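Local coordinates for cyclohexadienyl dehydratase (Synthetic construct, PDB 5JOS), which probably catalyses the dehydration and decarboxylation of prephenate and L-arogenate in phenylalanine biosynthesis, on a periplasmic solute-binding protein scaffold, at residues R96-D104 and K215-N225. Residues are numbered along the deposited sequence; the frame is centred on the assembly and turned at random.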
ATOM      1  N   ARG A  96       6.403   3.746 -14.286  1.00 41.29           N
ATOM      2  CA  ARG A  96       5.903   2.394 -14.396  1.00 39.89           C
ATOM      3  C   ARG A  96       4.656   2.328 -15.291  1.00 43.56           C
ATOM      4  O   ARG A  96       4.460   1.358 -15.989  1.00 43.93           O
ATOM      5  CB  ARG A  96       5.570   1.798 -13.031  1.00 37.73           C
ATOM      6  CG  ARG A  96       6.846   1.399 -12.267  1.00 42.63           C
ATOM      7  CD  ARG A  96       6.602   1.183 -10.769  1.00 35.05           C
ATOM      8  NE  ARG A  96       7.829   0.839 -10.090  1.00 34.37           N
ATOM      9  CZ  ARG A  96       8.010   0.823  -8.773  1.00 37.11           C
ATOM     10  NH1 ARG A  96       6.989   1.046  -7.961  1.00 34.00           N
ATOM     11  NH2 ARG A  96       9.224   0.531  -8.250  1.00 42.42           N
ATOM     12  N   GLN A  97       3.804   3.334 -15.245  1.00 44.90           N
ATOM     13  CA  GLN A  97       2.638   3.359 -16.115  1.00 47.63           C
ATOM     14  C   GLN A  97       2.937   3.497 -17.560  1.00 50.78           C
ATOM     15  O   GLN A  97       2.083   3.181 -18.399  1.00 49.35           O
ATOM     16  CB  GLN A  97       1.797   4.558 -15.830  1.00 49.37           C
ATOM     17  CG  GLN A  97       1.150   4.391 -14.472  1.00 44.87           C
ATOM     18  CD  GLN A  97       0.581   5.731 -14.022  1.00 50.43           C
ATOM     19  OE1 GLN A  97       1.343   6.707 -13.768  1.00 56.64           O
ATOM     20  NE2 GLN A  97      -0.738   5.779 -13.839  1.00 51.72           N
ATOM     21  N   LYS A  98       4.102   4.029 -17.891  1.00 50.23           N
ATOM     22  CA  LYS A  98       4.471   4.120 -19.280  1.00 54.45           C
ATOM     23  C   LYS A  98       4.627   2.773 -19.944  1.00 53.36           C
ATOM     24  O   LYS A  98       4.480   2.647 -21.143  1.00 56.70           O
ATOM     25  CB  LYS A  98       5.790   4.885 -19.430  1.00 61.04           C
ATOM     26  CG  LYS A  98       5.545   6.378 -19.461  1.00 67.21           C
ATOM     27  CD  LYS A  98       6.822   7.179 -19.284  1.00 75.30           C
ATOM     28  CE  LYS A  98       7.846   6.873 -20.359  1.00 82.06           C
ATOM     29  NZ  LYS A  98       8.843   7.988 -20.459  1.00 93.97           N
ATOM     30  N   LYS A  99       4.971   1.773 -19.188  1.00 53.65           N
ATOM     31  CA  LYS A  99       5.325   0.515 -19.773  1.00 60.74           C
ATOM     32  C   LYS A  99       4.420  -0.572 -19.282  1.00 58.30           C
ATOM     33  O   LYS A  99       4.697  -1.710 -19.622  1.00 54.59           O
ATOM     34  CB  LYS A  99       6.757   0.131 -19.374  1.00 67.91           C
ATOM     35  CG  LYS A  99       7.834   1.204 -19.674  1.00 81.83           C
ATOM     36  CD  LYS A  99       8.742   1.334 -18.444  1.00 94.92           C
ATOM     37  CE  LYS A  99       9.715   2.512 -18.481  1.00100.51           C
ATOM     38  NZ  LYS A  99      10.760   2.211 -19.486  1.00113.20           N
ATOM     39  N   ALA A 100       3.405  -0.255 -18.467  1.00 49.43           N
ATOM     40  CA  ALA A 100       2.535  -1.293 -17.856  1.00 45.08           C
ATOM     41  C   ALA A 100       1.174  -0.724 -17.546  1.00 42.79           C
ATOM     42  O   ALA A 100       1.004   0.483 -17.513  1.00 47.31           O
ATOM     43  CB  ALA A 100       3.144  -1.829 -16.596  1.00 46.52           C
ATOM     44  N   ASP A 101       0.175  -1.573 -17.430  1.00 41.54           N
ATOM     45  CA  ASP A 101      -1.122  -1.131 -16.989  1.00 42.22           C
ATOM     46  C   ASP A 101      -1.205  -1.474 -15.457  1.00 39.29           C
ATOM     47  O   ASP A 101      -0.728  -2.499 -14.988  1.00 42.16           O
ATOM     48  CB  ASP A 101      -2.237  -1.919 -17.693  1.00 46.99           C
ATOM     49  CG  ASP A 101      -2.585  -1.442 -19.120  1.00 54.88           C
ATOM     50  OD1 ASP A 101      -2.403  -0.237 -19.405  1.00 58.19           O
ATOM     51  OD2 ASP A 101      -3.068  -2.313 -19.936  1.00 55.45           O
ATOM     52  N   PHE A 102      -1.885  -0.653 -14.696  1.00 38.89           N
ATOM     53  CA  PHE A 102      -2.158  -0.929 -13.295  1.00 36.70           C
ATOM     54  C   PHE A 102      -3.655  -1.163 -13.055  1.00 36.18           C
ATOM     55  O   PHE A 102      -4.475  -0.469 -13.629  1.00 35.85           O
ATOM     56  CB  PHE A 102      -1.693   0.266 -12.486  1.00 39.10           C
ATOM     57  CG  PHE A 102      -0.227   0.253 -12.180  1.00 34.22           C
ATOM     58  CD1 PHE A 102       0.234  -0.373 -11.063  1.00 34.24           C
ATOM     59  CD2 PHE A 102       0.650   0.938 -12.956  1.00 36.03           C
ATOM     60  CE1 PHE A 102       1.550  -0.345 -10.704  1.00 33.56           C
ATOM     61  CE2 PHE A 102       2.007   0.953 -12.633  1.00 35.63           C
ATOM     62  CZ  PHE A 102       2.452   0.323 -11.510  1.00 35.00           C
ATOM     63  N   SER A 103      -3.971  -2.129 -12.207  1.00 35.21           N
ATOM     64  CA  SER A 103      -5.256  -2.220 -11.565  1.00 37.31           C
ATOM     65  C   SER A 103      -5.638  -0.940 -10.875  1.00 36.79           C
ATOM     66  O   SER A 103      -4.810  -0.143 -10.567  1.00 32.99           O
ATOM     67  CB  SER A 103      -5.220  -3.329 -10.505  1.00 35.19           C
ATOM     68  OG  SER A 103      -4.561  -3.014  -9.322  1.00 33.54           O
ATOM     69  N   ASP A 104      -6.912  -0.825 -10.547  1.00 35.99           N
ATOM     70  CA  ASP A 104      -7.337   0.159  -9.585  1.00 37.66           C
ATOM     71  C   ASP A 104      -6.555  -0.047  -8.264  1.00 34.78           C
ATOM     72  O   ASP A 104      -6.053  -1.140  -7.995  1.00 34.25           O
ATOM     73  CB  ASP A 104      -8.827   0.035  -9.289  1.00 36.91           C
ATOM     74  CG  ASP A 104      -9.671   0.323 -10.468  1.00 40.33           C
ATOM     75  OD1 ASP A 104      -9.282   1.114 -11.303  1.00 43.10           O
ATOM     76  OD2 ASP A 104     -10.757  -0.230 -10.522  1.00 40.55           O
ATOM     77  N   LYS A 215       0.688  -4.161 -20.720  1.00 48.70           N
ATOM     78  CA  LYS A 215      -0.216  -3.348 -21.548  1.00 51.62           C
ATOM     79  C   LYS A 215      -0.992  -4.083 -22.632  1.00 51.27           C
ATOM     80  O   LYS A 215      -0.527  -5.053 -23.275  1.00 51.52           O
ATOM     81  CB  LYS A 215       0.548  -2.207 -22.213  1.00 55.86           C
ATOM     82  CG  LYS A 215       0.673  -0.922 -21.378  1.00 56.17           C
ATOM     83  CD  LYS A 215       1.382   0.075 -22.287  1.00 64.50           C
ATOM     84  CE  LYS A 215       0.892   1.486 -22.146  1.00 68.23           C
ATOM     85  NZ  LYS A 215       1.150   1.904 -20.771  1.00 64.99           N
ATOM     86  N   GLY A 216      -2.189  -3.588 -22.876  1.00 55.06           N
ATOM     87  CA  GLY A 216      -2.998  -4.116 -24.014  1.00 58.69           C
ATOM     88  C   GLY A 216      -3.876  -5.321 -23.770  1.00 61.29           C
ATOM     89  O   GLY A 216      -4.390  -5.906 -24.707  1.00 63.20           O
ATOM     90  N   ASP A 217      -4.037  -5.801 -22.526  1.00 69.43           N
ATOM     91  CA  ASP A 217      -5.049  -6.864 -22.335  1.00 63.69           C
ATOM     92  C   ASP A 217      -6.105  -6.335 -21.451  1.00 60.18           C
ATOM     93  O   ASP A 217      -6.014  -6.494 -20.152  1.00 62.58           O
ATOM     94  CB  ASP A 217      -4.486  -8.203 -21.827  1.00 69.58           C
ATOM     95  CG  ASP A 217      -5.457  -9.400 -22.146  1.00 77.29           C
ATOM     96  OD1 ASP A 217      -6.392  -9.751 -21.353  1.00 71.21           O
ATOM     97  OD2 ASP A 217      -5.338  -9.973 -23.263  1.00 89.93           O
ATOM     98  N   GLN A 218      -7.124  -5.699 -22.056  1.00 55.61           N
ATOM     99  CA  GLN A 218      -8.148  -5.097 -21.134  1.00 58.56           C
ATOM    100  C   GLN A 218      -8.973  -6.187 -20.424  1.00 53.48           C
ATOM    101  O   GLN A 218      -9.593  -5.895 -19.411  1.00 50.24           O
ATOM    102  CB  GLN A 218      -9.059  -4.030 -21.759  1.00 63.30           C
ATOM    103  CG  GLN A 218      -8.451  -2.632 -21.896  1.00 68.10           C
ATOM    104  CD  GLN A 218      -7.266  -2.264 -20.969  1.00 69.59           C
ATOM    105  OE1 GLN A 218      -6.086  -2.721 -21.128  1.00 64.72           O
ATOM    106  NE2 GLN A 218      -7.549  -1.361 -20.037  1.00 71.24           N
ATOM    107  N   GLU A 219      -8.968  -7.421 -20.952  1.00 47.22           N
ATOM    108  CA  GLU A 219      -9.779  -8.460 -20.431  1.00 46.83           C
ATOM    109  C   GLU A 219      -9.281  -8.891 -19.069  1.00 44.18           C
ATOM    110  O   GLU A 219     -10.013  -8.833 -18.106  1.00 40.84           O
ATOM    111  CB  GLU A 219      -9.771  -9.647 -21.399  1.00 52.86           C
ATOM    112  CG  GLU A 219     -10.966 -10.542 -21.206  1.00 59.60           C
ATOM    113  CD  GLU A 219     -11.131 -11.577 -22.323  1.00 62.79           C
ATOM    114  OE1 GLU A 219     -11.904 -11.306 -23.273  1.00 66.16           O
ATOM    115  OE2 GLU A 219     -10.451 -12.638 -22.227  1.00 60.50           O
ATOM    116  N   PHE A 220      -7.996  -9.208 -18.952  1.00 42.04           N
ATOM    117  CA  PHE A 220      -7.458  -9.560 -17.658  1.00 42.32           C
ATOM    118  C   PHE A 220      -7.556  -8.366 -16.704  1.00 40.56           C
ATOM    119  O   PHE A 220      -7.952  -8.478 -15.545  1.00 36.79           O
ATOM    120  CB  PHE A 220      -6.027 -10.016 -17.804  1.00 43.67           C
ATOM    121  CG  PHE A 220      -5.402 -10.614 -16.539  1.00 44.98           C
ATOM    122  CD1 PHE A 220      -6.135 -11.258 -15.611  1.00 48.38           C
ATOM    123  CD2 PHE A 220      -4.061 -10.500 -16.328  1.00 48.03           C
ATOM    124  CE1 PHE A 220      -5.559 -11.820 -14.489  1.00 50.11           C
ATOM    125  CE2 PHE A 220      -3.462 -11.034 -15.217  1.00 47.71           C
ATOM    126  CZ  PHE A 220      -4.212 -11.718 -14.294  1.00 48.76           C
ATOM    127  N   LEU A 221      -7.230  -7.195 -17.189  1.00 42.45           N
ATOM    128  CA  LEU A 221      -7.227  -6.047 -16.318  1.00 40.51           C
ATOM    129  C   LEU A 221      -8.670  -5.810 -15.780  1.00 40.50           C
ATOM    130  O   LEU A 221      -8.868  -5.503 -14.619  1.00 37.37           O
ATOM    131  CB  LEU A 221      -6.755  -4.818 -17.049  1.00 45.27           C
ATOM    132  CG  LEU A 221      -7.000  -3.553 -16.242  1.00 48.17           C
ATOM    133  CD1 LEU A 221      -5.871  -3.455 -15.261  1.00 47.60           C
ATOM    134  CD2 LEU A 221      -7.075  -2.266 -17.032  1.00 54.55           C
ATOM    135  N   ASN A 222      -9.661  -5.880 -16.649  1.00 38.25           N
ATOM    136  CA  ASN A 222     -11.068  -5.741 -16.195  1.00 40.26           C
ATOM    137  C   ASN A 222     -11.472  -6.815 -15.175  1.00 40.31           C
ATOM    138  O   ASN A 222     -12.240  -6.521 -14.264  1.00 39.61           O
ATOM    139  CB  ASN A 222     -12.003  -5.856 -17.362  1.00 43.21           C
ATOM    140  CG  ASN A 222     -11.982  -4.607 -18.231  1.00 45.50           C
ATOM    141  OD1 ASN A 222     -11.399  -3.608 -17.914  1.00 48.53           O
ATOM    142  ND2 ASN A 222     -12.594  -4.699 -19.322  1.00 47.55           N
ATOM    143  N   TYR A 223     -11.036  -8.055 -15.415  1.00 39.07           N
ATOM    144  CA  TYR A 223     -11.275  -9.096 -14.438  1.00 42.39           C
ATOM    145  C   TYR A 223     -10.694  -8.673 -13.112  1.00 38.27           C
ATOM    146  O   TYR A 223     -11.324  -8.749 -12.103  1.00 37.66           O
ATOM    147  CB  TYR A 223     -10.594 -10.416 -14.828  1.00 41.66           C
ATOM    148  CG  TYR A 223     -10.993 -11.622 -13.961  1.00 40.50           C
ATOM    149  CD1 TYR A 223     -10.445 -11.820 -12.695  1.00 38.55           C
ATOM    150  CD2 TYR A 223     -11.896 -12.598 -14.431  1.00 40.10           C
ATOM    151  CE1 TYR A 223     -10.846 -12.907 -11.904  1.00 38.66           C
ATOM    152  CE2 TYR A 223     -12.278 -13.682 -13.633  1.00 40.51           C
ATOM    153  CZ  TYR A 223     -11.735 -13.831 -12.371  1.00 38.83           C
ATOM    154  OH  TYR A 223     -12.067 -14.911 -11.560  1.00 42.07           O
ATOM    155  N   VAL A 224      -9.433  -8.299 -13.109  1.00 36.76           N
ATOM    156  CA  VAL A 224      -8.779  -7.907 -11.848  1.00 34.63           C
ATOM    157  C   VAL A 224      -9.452  -6.828 -11.113  1.00 35.27           C
ATOM    158  O   VAL A 224      -9.574  -6.906  -9.861  1.00 33.29           O
ATOM    159  CB  VAL A 224      -7.296  -7.552 -12.027  1.00 36.51           C
ATOM    160  CG1 VAL A 224      -6.676  -7.050 -10.730  1.00 35.50           C
ATOM    161  CG2 VAL A 224      -6.551  -8.747 -12.477  1.00 36.37           C
ATOM    162  N   ASN A 225      -9.884  -5.804 -11.844  1.00 37.04           N
ATOM    163  CA  ASN A 225     -10.629  -4.714 -11.262  1.00 35.62           C
ATOM    164  C   ASN A 225     -11.971  -5.106 -10.700  1.00 40.01           C
ATOM    165  O   ASN A 225     -12.377  -4.626  -9.623  1.00 36.70           O
ATOM    166  CB  ASN A 225     -10.804  -3.563 -12.279  1.00 37.62           C
ATOM    167  CG  ASN A 225      -9.473  -2.741 -12.452  1.00 38.74           C
ATOM    168  OD1 ASN A 225      -8.600  -2.799 -11.617  1.00 33.71           O
ATOM    169  ND2 ASN A 225      -9.350  -2.008 -13.525  1.00 38.11           N
TER
HETATM  170  O   HOH W   1      -7.154  -0.041 -13.781  1.00 37.67           O
HETATM  171  O   HOH W   2     -11.674  -2.045  -8.853  1.00 42.23           O
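N225, on helix 218-233, grips the backbone of D104 in a lobe of the periplasmic binding protein fold, where strand 101-102 pairs antiparallel with strand 205-213, whose M213 also packs against L221 and V224. D104 N donates to N225 OD1 over 2.8 Å; the bond is nearly straight (168°), with the donor standing out of the amide plane. The D104 carboxylate lies stacked on this amide, with planes 2° apart and D104 OD2 3.4 Å from N225 CG. One water accepts from N225 ND2 and donates to F102 O; a second donates to D104 OD2 and N225 O. Shortened to alanine, N225 would probably leave D104 N without its acceptor and the carboxylate without the amide it stacks on. Van der Waals contacts are modest: the L221 CD1 methyl lies 3.7 Å from F102 O, and V224 CG1 meets S103 CB at 4.0 Å. Elsewhere the links are looser. G216 N bonds weakly to D101 OD2 (3.3 Å), while the aliphatic chain of K215 crosses the D101 side chain at about a right angle. A bend at chi4 (62°) helps bring its ammonium to the backbone of 97-98, where K215 NZ lies 2.9 Å from Q97 O and makes a weak bond of 3.4 Å to K98 O.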